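Local coordinates for protein tryptophan halogenase superfamily (Brevundimonas sp. BAL3, PDB 6FRL) that acts as a flavin-dependent halogenase that prefers bromination over chlorination, probably on electron-rich aromatic substrates such as indole, at residues Q385-F396 and Y440-W450. Residues are numbered along the deposited sequence; the frame is centred on the assembly and turned at random.
Sequences QTAREMERVRDF and YRWEMFHPASW
A chi1 of -170° in Phe396 carries its CG away from the backbone N and swings the ring off helix 376-402 into an aromatic cluster with Phe445 and Trp450, whose own CG lies beside its backbone N and brings the six-membered ring against Phe396. Phe445 lies over one face of Phe396 as an offset stack, centroids 4.3 Å apart and planes at 24°, and its CB sits above the centre of the same ring. Phe396 also turns an edge to the face of Trp450, CD1 standing 3.7 Å from Trp450 CE2, while Ser449 O lies near the plane of the Phe396 ring. The indole is steadied by a hydrogen bond in which Trp450 NE1 donates to Phe445 O (3.2 Å) from above the carbonyl plane. Were Trp450 an alanine, the CD1 edge of Phe396 would probably lose its aromatic cover and Phe445 O this donor.

Farther back along the helix, Val393 CG2 packs on Met444 CB, and Arg392 lays CD 3.6 Å from Tyr440 CB. The Arg392 guanidinium binds Asp395 OD2 through NH2 (3.0 Å), and its NH1 reaches Arg441 O through a water that lies in the guanidinium plane. Asp395 OD2 also accepts from Thr423. At the other end, Gln385 spreads over one face of the Trp442 indole, amide and ring planes 18° apart, while its amide is held by Glu381 and Arg364.

The loop and the first turn of helix 447-456 thus adhere to helix 376-402 through rings and aliphatic chain segments, with the polar link described here made through water and the arginine charges of helix 376-402 apparently balanced largely by acids of the same helix.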
ATOM      1  N   GLN B 385      -2.259   7.634  11.629  1.00 29.45           N
ATOM      2  CA  GLN B 385      -2.702   7.647  10.229  1.00 30.23           C
ATOM      3  C   GLN B 385      -3.001   9.089   9.798  1.00 30.54           C
ATOM      4  O   GLN B 385      -2.486   9.555   8.782  1.00 33.18           O
ATOM      5  CB  GLN B 385      -3.948   6.752  10.012  1.00 31.12           C
ATOM      6  CG  GLN B 385      -3.743   5.264  10.222  1.00 31.07           C
ATOM      7  CD  GLN B 385      -4.983   4.407   9.907  1.00 34.32           C
ATOM      8  OE1 GLN B 385      -5.933   4.840   9.235  1.00 34.63           O
ATOM      9  NE2 GLN B 385      -4.970   3.161  10.400  1.00 35.87           N
ATOM     10  N   THR B 386      -3.826   9.786  10.584  1.00 28.98           N
ATOM     11  CA  THR B 386      -4.269  11.161  10.269  1.00 27.18           C
ATOM     12  C   THR B 386      -3.099  12.135  10.056  1.00 25.90           C
ATOM     13  O   THR B 386      -3.067  12.898   9.080  1.00 28.06           O
ATOM     14  CB  THR B 386      -5.222  11.695  11.378  1.00 27.92           C
ATOM     15  OG1 THR B 386      -6.293  10.754  11.615  1.00 28.14           O
ATOM     16  CG2 THR B 386      -5.802  13.055  10.996  1.00 27.71           C
ATOM     17  N   ALA B 387      -2.138  12.089  10.969  1.00 26.44           N
ATOM     18  CA  ALA B 387      -0.920  12.916  10.905  1.00 27.93           C
ATOM     19  C   ALA B 387      -0.135  12.635   9.608  1.00 27.93           C
ATOM     20  O   ALA B 387       0.166  13.575   8.878  1.00 25.45           O
ATOM     21  CB  ALA B 387      -0.011  12.665  12.114  1.00 27.38           C
ATOM     22  N   ARG B 388       0.156  11.365   9.324  1.00 24.65           N
ATOM     23  CA  ARG B 388       0.936  11.029   8.156  1.00 27.87           C
ATOM     24  C   ARG B 388       0.213  11.474   6.892  1.00 25.99           C
ATOM     25  O   ARG B 388       0.843  12.027   5.984  1.00 22.98           O
ATOM     26  CB  ARG B 388       1.295   9.520   8.064  1.00 29.40           C
ATOM     27  CG  ARG B 388       2.001   8.918   9.274  1.00 33.23           C
ATOM     28  CD  ARG B 388       3.390   9.490   9.575  1.00 37.83           C
ATOM     29  NE  ARG B 388       3.429  10.817  10.228  1.00 42.82           N
ATOM     30  CZ  ARG B 388       3.258  11.076  11.552  1.00 43.34           C
ATOM     31  NH1 ARG B 388       2.978  10.133  12.447  1.00 40.19           N
ATOM     32  NH2 ARG B 388       3.377  12.324  12.001  1.00 43.95           N
ATOM     33  N   GLU B 389      -1.104  11.257   6.847  1.00 27.07           N
ATOM     34  CA  GLU B 389      -1.904  11.618   5.658  1.00 29.20           C
ATOM     35  C   GLU B 389      -1.870  13.155   5.378  1.00 27.69           C
ATOM     36  O   GLU B 389      -1.709  13.610   4.224  1.00 27.23           O
ATOM     37  CB  GLU B 389      -3.349  11.063   5.797  1.00 30.96           C
ATOM     38  CG  GLU B 389      -4.420  11.652   4.867  1.00 31.43           C
ATOM     39  CD  GLU B 389      -5.775  10.996   5.063  1.00 34.36           C
ATOM     40  OE1 GLU B 389      -6.572  11.541   5.840  1.00 43.05           O
ATOM     41  OE2 GLU B 389      -6.054   9.926   4.475  1.00 37.00           O
ATOM     42  N   MET B 390      -1.991  13.937   6.440  1.00 26.28           N
ATOM     43  CA  MET B 390      -1.886  15.393   6.313  1.00 27.90           C
ATOM     44  C   MET B 390      -0.527  15.790   5.770  1.00 26.14           C
ATOM     45  O   MET B 390      -0.447  16.637   4.884  1.00 29.06           O
ATOM     46  CB  MET B 390      -2.172  16.106   7.661  1.00 29.95           C
ATOM     47  CG  MET B 390      -3.649  16.085   8.081  1.00 29.67           C
ATOM     48  SD  MET B 390      -4.726  17.070   7.023  1.00 30.27           S
ATOM     49  CE  MET B 390      -4.212  18.727   7.484  1.00 28.88           C
ATOM     50  N   GLU B 391       0.528  15.157   6.262  1.00 24.97           N
ATOM     51  CA  GLU B 391       1.885  15.458   5.816  1.00 26.35           C
ATOM     52  C   GLU B 391       2.060  15.087   4.329  1.00 28.18           C
ATOM     53  O   GLU B 391       2.712  15.837   3.558  1.00 28.22           O
ATOM     54  CB  GLU B 391       2.948  14.724   6.684  1.00 27.30           C
ATOM     55  CG  GLU B 391       3.092  15.219   8.140  1.00 27.00           C
ATOM     56  CD  GLU B 391       3.877  14.257   9.025  1.00 28.31           C
ATOM     57  OE1 GLU B 391       4.233  13.126   8.589  1.00 31.68           O
ATOM     58  OE2 GLU B 391       4.153  14.602  10.177  1.00 27.82           O
ATOM     59  N   ARG B 392       1.497  13.939   3.928  1.00 29.24           N
ATOM     60  CA  ARG B 392       1.559  13.515   2.524  1.00 28.50           C
ATOM     61  C   ARG B 392       0.816  14.477   1.580  1.00 26.27           C
ATOM     62  O   ARG B 392       1.276  14.725   0.476  1.00 28.48           O
ATOM     63  CB  ARG B 392       1.099  12.066   2.362  1.00 28.36           C
ATOM     64  CG  ARG B 392       1.855  11.037   3.192  1.00 30.07           C
ATOM     65  CD  ARG B 392       3.246  10.781   2.692  1.00 32.17           C
ATOM     66  NE  ARG B 392       4.159  11.887   2.985  1.00 34.03           N
ATOM     67  CZ  ARG B 392       4.705  12.137   4.172  1.00 34.79           C
ATOM     68  NH1 ARG B 392       4.453  11.357   5.228  1.00 33.68           N
ATOM     69  NH2 ARG B 392       5.512  13.193   4.302  1.00 34.88           N
ATOM     70  N   VAL B 393      -0.265  15.099   2.036  1.00 26.65           N
ATOM     71  CA  VAL B 393      -0.963  16.124   1.217  1.00 27.59           C
ATOM     72  C   VAL B 393      -0.198  17.453   1.202  1.00 28.44           C
ATOM     73  O   VAL B 393      -0.079  18.114   0.150  1.00 32.07           O
ATOM     74  CB  VAL B 393      -2.419  16.351   1.693  1.00 26.58           C
ATOM     75  CG1 VAL B 393      -3.104  17.495   0.932  1.00 25.89           C
ATOM     76  CG2 VAL B 393      -3.230  15.059   1.550  1.00 25.55           C
ATOM     77  N   ARG B 394       0.278  17.863   2.366  1.00 28.57           N
ATOM     78  CA  ARG B 394       1.187  19.020   2.447  1.00 31.05           C
ATOM     79  C   ARG B 394       2.342  18.980   1.415  1.00 30.13           C
ATOM     80  O   ARG B 394       2.527  19.923   0.637  1.00 30.98           O
ATOM     81  CB  ARG B 394       1.747  19.124   3.864  1.00 31.20           C
ATOM     82  CG  ARG B 394       2.701  20.279   4.130  1.00 32.19           C
ATOM     83  CD  ARG B 394       3.551  19.955   5.333  1.00 33.45           C
ATOM     84  NE  ARG B 394       4.352  18.740   5.141  1.00 34.40           N
ATOM     85  CZ  ARG B 394       5.059  18.145   6.101  1.00 34.69           C
ATOM     86  NH1 ARG B 394       5.073  18.655   7.328  1.00 33.04           N
ATOM     87  NH2 ARG B 394       5.753  17.034   5.830  1.00 34.75           N
ATOM     88  N   ASP B 395       3.091  17.878   1.418  1.00 31.36           N
ATOM     89  CA  ASP B 395       4.217  17.676   0.497  1.00 32.15           C
ATOM     90  C   ASP B 395       3.813  17.764  -0.969  1.00 32.94           C
ATOM     91  O   ASP B 395       4.518  18.383  -1.753  1.00 35.96           O
ATOM     92  CB  ASP B 395       4.905  16.328   0.762  1.00 31.65           C
ATOM     93  CG  ASP B 395       5.668  16.311   2.076  1.00 32.65           C
ATOM     94  OD1 ASP B 395       5.633  17.318   2.825  1.00 34.63           O
ATOM     95  OD2 ASP B 395       6.291  15.277   2.362  1.00 31.33           O
ATOM     96  N   PHE B 396       2.693  17.155  -1.352  1.00 30.38           N
ATOM     97  CA  PHE B 396       2.208  17.327  -2.721  1.00 29.74           C
ATOM     98  C   PHE B 396       1.939  18.792  -3.036  1.00 28.74           C
ATOM     99  O   PHE B 396       2.324  19.260  -4.110  1.00 26.31           O
ATOM    100  CB  PHE B 396       0.956  16.462  -2.973  1.00 30.80           C
ATOM    101  CG  PHE B 396       0.526  16.388  -4.414  1.00 29.96           C
ATOM    102  CD1 PHE B 396       1.397  15.900  -5.384  1.00 30.65           C
ATOM    103  CD2 PHE B 396      -0.768  16.738  -4.796  1.00 30.16           C
ATOM    104  CE1 PHE B 396       0.991  15.805  -6.729  1.00 28.28           C
ATOM    105  CE2 PHE B 396      -1.172  16.645  -6.123  1.00 30.07           C
ATOM    106  CZ  PHE B 396      -0.279  16.179  -7.094  1.00 27.73           C
ATOM    107  N   TYR B 440       5.279   6.418   0.427  1.00 39.22           N
ATOM    108  CA  TYR B 440       5.041   6.380   1.851  1.00 38.44           C
ATOM    109  C   TYR B 440       3.632   5.837   2.099  1.00 37.70           C
ATOM    110  O   TYR B 440       2.846   5.608   1.163  1.00 38.96           O
ATOM    111  CB  TYR B 440       5.225   7.778   2.430  1.00 39.00           C
ATOM    112  CG  TYR B 440       6.598   8.416   2.189  1.00 37.82           C
ATOM    113  CD1 TYR B 440       7.760   7.892   2.767  1.00 39.31           C
ATOM    114  CD2 TYR B 440       6.733   9.560   1.387  1.00 39.08           C
ATOM    115  CE1 TYR B 440       9.013   8.479   2.551  1.00 37.11           C
ATOM    116  CE2 TYR B 440       7.982  10.173   1.184  1.00 38.99           C
ATOM    117  CZ  TYR B 440       9.119   9.621   1.773  1.00 38.40           C
ATOM    118  OH  TYR B 440      10.345  10.214   1.552  1.00 39.10           O
ATOM    119  N   ARG B 441       3.302   5.604   3.358  1.00 40.35           N
ATOM    120  CA  ARG B 441       1.937   5.161   3.723  1.00 41.08           C
ATOM    121  C   ARG B 441       1.035   6.396   3.683  1.00 37.15           C
ATOM    122  O   ARG B 441       1.493   7.541   3.947  1.00 31.17           O
ATOM    123  CB  ARG B 441       1.868   4.526   5.127  1.00 44.61           C
ATOM    124  CG  ARG B 441       2.884   3.424   5.409  1.00 49.01           C
ATOM    125  CD  ARG B 441       2.962   3.071   6.897  1.00 56.16           C
ATOM    126  NE  ARG B 441       3.540   4.130   7.755  1.00 63.83           N
ATOM    127  CZ  ARG B 441       3.207   4.371   9.038  1.00 64.39           C
ATOM    128  NH1 ARG B 441       2.278   3.645   9.666  1.00 67.53           N
ATOM    129  NH2 ARG B 441       3.801   5.360   9.707  1.00 61.52           N
ATOM    130  N   TRP B 442      -0.229   6.157   3.343  1.00 35.51           N
ATOM    131  CA  TRP B 442      -1.319   7.145   3.502  1.00 36.87           C
ATOM    132  C   TRP B 442      -1.310   8.303   2.491  1.00 36.91           C
ATOM    133  O   TRP B 442      -1.833   9.387   2.768  1.00 40.60           O
ATOM    134  CB  TRP B 442      -1.395   7.647   4.968  1.00 38.65           C
ATOM    135  CG  TRP B 442      -1.490   6.502   5.946  1.00 40.69           C
ATOM    136  CD1 TRP B 442      -0.562   6.111   6.881  1.00 42.50           C
ATOM    137  CD2 TRP B 442      -2.571   5.585   6.045  1.00 44.26           C
ATOM    138  NE1 TRP B 442      -1.024   5.015   7.573  1.00 42.97           N
ATOM    139  CE2 TRP B 442      -2.249   4.666   7.073  1.00 44.48           C
ATOM    140  CE3 TRP B 442      -3.802   5.456   5.368  1.00 51.62           C
ATOM    141  CZ2 TRP B 442      -3.096   3.620   7.427  1.00 49.54           C
ATOM    142  CZ3 TRP B 442      -4.665   4.422   5.727  1.00 52.37           C
ATOM    143  CH2 TRP B 442      -4.308   3.515   6.752  1.00 57.17           C
ATOM    144  N   GLU B 443      -0.758   8.046   1.306  1.00 36.72           N
ATOM    145  CA  GLU B 443      -0.762   9.003   0.200  1.00 36.49           C
ATOM    146  C   GLU B 443      -2.190   9.130  -0.352  1.00 31.43           C
ATOM    147  O   GLU B 443      -2.802   8.144  -0.728  1.00 30.58           O
ATOM    148  CB  GLU B 443       0.121   8.506  -0.961  1.00 41.52           C
ATOM    149  CG  GLU B 443       1.597   8.259  -0.676  1.00 46.88           C
ATOM    150  CD  GLU B 443       2.503   9.475  -0.855  1.00 47.91           C
ATOM    151  OE1 GLU B 443       3.713   9.265  -0.738  1.00 49.49           O
ATOM    152  OE2 GLU B 443       2.047  10.616  -1.102  1.00 50.73           O
ATOM    153  N   MET B 444      -2.704  10.352  -0.424  1.00 29.45           N
ATOM    154  CA  MET B 444      -3.961  10.618  -1.080  1.00 27.52           C
ATOM    155  C   MET B 444      -3.748  10.583  -2.607  1.00 29.89           C
ATOM    156  O   MET B 444      -4.672  10.171  -3.356  1.00 28.46           O
ATOM    157  CB  MET B 444      -4.461  11.970  -0.671  1.00 26.91           C
ATOM    158  CG  MET B 444      -5.832  12.323  -1.241  1.00 30.32           C
ATOM    159  SD  MET B 444      -6.583  13.648  -0.268  1.00 31.66           S
ATOM    160  CE  MET B 444      -7.049  12.732   1.211  1.00 30.61           C
ATOM    161  N   PHE B 445      -2.537  11.001  -3.029  1.00 28.68           N
ATOM    162  CA  PHE B 445      -2.158  11.151  -4.415  1.00 29.12           C
ATOM    163  C   PHE B 445      -1.193  10.078  -4.846  1.00 30.87           C
ATOM    164  O   PHE B 445      -0.131   9.924  -4.270  1.00 32.19           O
ATOM    165  CB  PHE B 445      -1.549  12.541  -4.619  1.00 28.87           C
ATOM    166  CG  PHE B 445      -2.541  13.627  -4.383  1.00 28.09           C
ATOM    167  CD1 PHE B 445      -3.511  13.892  -5.342  1.00 26.03           C
ATOM    168  CD2 PHE B 445      -2.601  14.272  -3.164  1.00 25.42           C
ATOM    169  CE1 PHE B 445      -4.492  14.838  -5.112  1.00 25.89           C
ATOM    170  CE2 PHE B 445      -3.558  15.238  -2.946  1.00 25.85           C
ATOM    171  CZ  PHE B 445      -4.515  15.519  -3.927  1.00 26.22           C
ATOM    172  N   HIS B 446      -1.571   9.352  -5.884  1.00 32.10           N
ATOM    173  CA  HIS B 446      -0.838   8.169  -6.327  1.00 34.44           C
ATOM    174  C   HIS B 446       0.211   8.566  -7.375  1.00 31.49           C
ATOM    175  O   HIS B 446       0.253   9.710  -7.794  1.00 32.98           O
ATOM    176  CB  HIS B 446      -1.852   7.115  -6.827  1.00 40.69           C
ATOM    177  CG  HIS B 446      -2.861   6.709  -5.777  1.00 46.86           C
ATOM    178  ND1 HIS B 446      -4.192   7.064  -5.848  1.00 48.78           N
ATOM    179  CD2 HIS B 446      -2.718   6.030  -4.607  1.00 50.03           C
ATOM    180  CE1 HIS B 446      -4.828   6.607  -4.785  1.00 51.34           C
ATOM    181  NE2 HIS B 446      -3.955   5.988  -4.011  1.00 53.69           N
ATOM    182  N   PRO B 447       1.103   7.650  -7.770  1.00 30.98           N
ATOM    183  CA  PRO B 447       2.193   8.023  -8.689  1.00 31.03           C
ATOM    184  C   PRO B 447       1.835   8.854  -9.958  1.00 30.11           C
ATOM    185  O   PRO B 447       2.593   9.775 -10.328  1.00 26.68           O
ATOM    186  CB  PRO B 447       2.757   6.647  -9.069  1.00 30.47           C
ATOM    187  CG  PRO B 447       2.680   5.910  -7.770  1.00 28.12           C
ATOM    188  CD  PRO B 447       1.318   6.283  -7.248  1.00 28.80           C
ATOM    189  N   ALA B 448       0.700   8.559 -10.601  1.00 29.87           N
ATOM    190  CA  ALA B 448       0.324   9.312 -11.822  1.00 30.13           C
ATOM    191  C   ALA B 448       0.068  10.810 -11.546  1.00 32.05           C
ATOM    192  O   ALA B 448       0.268  11.666 -12.422  1.00 31.89           O
ATOM    193  CB  ALA B 448      -0.866   8.678 -12.518  1.00 27.23           C
ATOM    194  N   SER B 449      -0.360  11.135 -10.329  1.00 29.65           N
ATOM    195  CA  SER B 449      -0.561  12.533  -9.986  1.00 29.82           C
ATOM    196  C   SER B 449       0.755  13.266  -9.790  1.00 28.15           C
ATOM    197  O   SER B 449       0.847  14.456 -10.090  1.00 27.14           O
ATOM    198  CB  SER B 449      -1.455  12.651  -8.748  1.00 30.47           C
ATOM    199  OG  SER B 449      -2.786  12.344  -9.120  1.00 28.65           O
ATOM    200  N   TRP B 450       1.752  12.562  -9.259  1.00 27.99           N
ATOM    201  CA  TRP B 450       3.107  13.119  -9.079  1.00 27.96           C
ATOM    202  C   TRP B 450       3.754  13.378 -10.446  1.00 25.99           C
ATOM    203  O   TRP B 450       4.323  14.450 -10.689  1.00 21.86           O
ATOM    204  CB  TRP B 450       3.970  12.175  -8.188  1.00 28.48           C
ATOM    205  CG  TRP B 450       3.520  12.224  -6.758  1.00 28.08           C
ATOM    206  CD1 TRP B 450       2.512  11.506  -6.199  1.00 29.13           C
ATOM    207  CD2 TRP B 450       4.008  13.094  -5.728  1.00 28.61           C
ATOM    208  NE1 TRP B 450       2.351  11.848  -4.879  1.00 29.21           N
ATOM    209  CE2 TRP B 450       3.246  12.834  -4.567  1.00 29.23           C
ATOM    210  CE3 TRP B 450       5.005  14.086  -5.678  1.00 29.94           C
ATOM    211  CZ2 TRP B 450       3.451  13.519  -3.363  1.00 31.05           C
ATOM    212  CZ3 TRP B 450       5.221  14.755  -4.474  1.00 30.08           C
ATOM    213  CH2 TRP B 450       4.449  14.466  -3.337  1.00 29.74           C
TER
HETATM  214  O   HOH W   1      -0.147  12.333  -1.057  1.00 21.43           O
HETATM  215  O   HOH W   2       3.351   8.761   5.198  1.00 30.91           O